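Local structure of putative Nitroreductase (Desulfovibrio desulfuricans subsp. desulfuricans str. G20, 3E39) at the interface of chains A and B. The protein binds flavin mononucleotide and, as a nitroreductase-family protein, probably acts as an FMN-dependent oxidoreductase. Sequence-based numbering; all coordinates share one arbitrary frame. Chains: chain A/B, Putative Nitroreductase.

The interface of chains A and B. Residues chain A 169-171, 173; chain B 52-54, 61, 138.
A:Leu170 and B:Phe52 join the C-terminal segment of chain A to the edge of a chain B strand: the backbone N of A:Leu170 donates to the carbonyl O of B:Phe52 at 2.8 Å, almost straight at the hydrogen (167°). Around this bond, A:Leu169 and B:Phe52 form a parallel beta bridge. The packed part is apolar. The side chain of A:Leu169 lies across that of B:Phe52, bringing methyl CD2 to 4.1 Å from CB of B:Phe52, at the root of the side chain rather than over the ring. With CG anti to the backbone N (chi1 175°), B:Leu53 turns its methyl CD1 end-on into the flank of the aliphatic stem of A:Glu171, 3.6 Å from CB. Stretched out past CG, that stem passes over the methyl at a slant and carries the carboxylate on to B:Arg61. There the two side chains meet tip to tip, in a salt bridge from NH1 to OE2, with NH2 adding a hydrogen bond to OE1. The bond from B:Arg61 NH2 to A:Glu171 OE1, 3.1 Å, lies in the guanidinium plane and uses the syn side of the carboxylate. B:Arg61 NH1 approaches A:Glu171 OE2 more closely, at 2.7 Å, but from above the carboxylate plane; the two planes are 41° apart, so the paired grip is twisted. A looser, hydrated side lies between A:Glu171 and B:Val54. Water 1 links the A:Glu171 carbonyl O to the B:Val54 N, while water 2 joins the B:Val54 O to A:Glu171 OE1, the latter a longer contact of 3.2 Å; the waters also bond to each other. Beyond them, A:Pro173 sits roughly perpendicular to B:Val54, CB to CB 3.8 Å. The chain A residues follow helix 165-168 as a C-terminal extension laid against strand 50-56 of chain B, with B:Arg61 reaching in from helix 60-67; a two-fold twin repeats this exchange of C-terminal segments in the deposited dimer.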
# COMPACT_ATOMS: atom_id res chain seq x y z
N LEU A 169 9.26 -1.02 -16.20
CA LEU A 169 10.52 -1.59 -15.77
C LEU A 169 11.69 -0.71 -16.21
O LEU A 169 11.67 -0.18 -17.34
CB LEU A 169 10.68 -2.99 -16.40
CG LEU A 169 9.85 -4.12 -15.82
CD1 LEU A 169 9.82 -5.32 -16.76
CD2 LEU A 169 10.42 -4.49 -14.44
N LEU A 170 12.72 -0.58 -15.35
CA LEU A 170 13.91 0.18 -15.75
C LEU A 170 14.86 -0.67 -16.62
O LEU A 170 15.76 -0.13 -17.28
CB LEU A 170 14.68 0.71 -14.56
CG LEU A 170 13.89 1.61 -13.60
CD1 LEU A 170 14.77 2.06 -12.45
CD2 LEU A 170 13.28 2.82 -14.29
N GLU A 171 14.63 -1.97 -16.56
CA GLU A 171 15.43 -2.99 -17.26
C GLU A 171 14.57 -4.20 -17.47
O GLU A 171 13.74 -4.51 -16.64
CB GLU A 171 16.57 -3.52 -16.39
CG GLU A 171 17.84 -2.73 -16.34
CD GLU A 171 18.97 -3.54 -15.74
OE1 GLU A 171 18.74 -4.71 -15.35
OE2 GLU A 171 20.10 -3.03 -15.66
N PRO A 173 14.06 -7.90 -17.17
CA PRO A 173 14.65 -8.99 -16.40
C PRO A 173 14.49 -10.38 -17.00
O PRO A 173 15.17 -11.29 -16.55
CB PRO A 173 13.87 -8.92 -15.09
CG PRO A 173 12.52 -8.51 -15.49
CD PRO A 173 12.68 -7.62 -16.73
N PHE B 52 10.14 -0.08 -11.64
CA PHE B 52 10.66 -1.30 -11.00
C PHE B 52 11.96 -1.81 -11.63
O PHE B 52 12.19 -1.68 -12.83
CB PHE B 52 9.57 -2.39 -11.08
CG PHE B 52 8.23 -1.90 -10.57
CD1 PHE B 52 7.92 -2.00 -9.22
CD2 PHE B 52 7.33 -1.26 -11.42
CE1 PHE B 52 6.70 -1.52 -8.74
CE2 PHE B 52 6.11 -0.81 -10.94
CZ PHE B 52 5.80 -0.93 -9.60
N LEU B 53 12.82 -2.37 -10.79
CA LEU B 53 14.08 -2.97 -11.26
C LEU B 53 14.28 -4.27 -10.47
O LEU B 53 14.35 -4.24 -9.24
CB LEU B 53 15.26 -2.00 -11.08
CG LEU B 53 16.68 -2.49 -11.40
CD1 LEU B 53 16.73 -2.96 -12.87
CD2 LEU B 53 17.74 -1.40 -11.10
N VAL B 54 14.42 -5.39 -11.19
CA VAL B 54 14.62 -6.73 -10.60
C VAL B 54 16.11 -7.02 -10.50
O VAL B 54 16.83 -6.92 -11.50
CB VAL B 54 13.93 -7.84 -11.47
CG1 VAL B 54 14.15 -9.26 -10.84
CG2 VAL B 54 12.42 -7.56 -11.58
N ARG B 61 25.07 -6.48 -8.79
CA ARG B 61 24.36 -5.42 -8.09
C ARG B 61 23.84 -5.83 -6.72
O ARG B 61 23.55 -4.96 -5.90
CB ARG B 61 23.27 -4.84 -8.97
CG ARG B 61 23.86 -4.01 -10.11
CD ARG B 61 22.85 -3.55 -11.11
NE ARG B 61 22.31 -4.68 -11.85
CZ ARG B 61 21.38 -4.60 -12.78
NH1 ARG B 61 20.86 -3.45 -13.13
NH2 ARG B 61 20.97 -5.71 -13.37
N LEU B 138 22.09 4.57 -11.95
CA LEU B 138 20.74 5.11 -12.03
C LEU B 138 20.82 6.58 -11.63
O LEU B 138 21.71 6.98 -10.86
CB LEU B 138 19.81 4.36 -11.08
CG LEU B 138 19.61 2.89 -11.40
CD1 LEU B 138 18.79 2.29 -10.26
CD2 LEU B 138 18.91 2.67 -12.75
O HOH W 1 14.31 -5.52 -14.15
O HOH W 2 16.71 -6.87 -14.28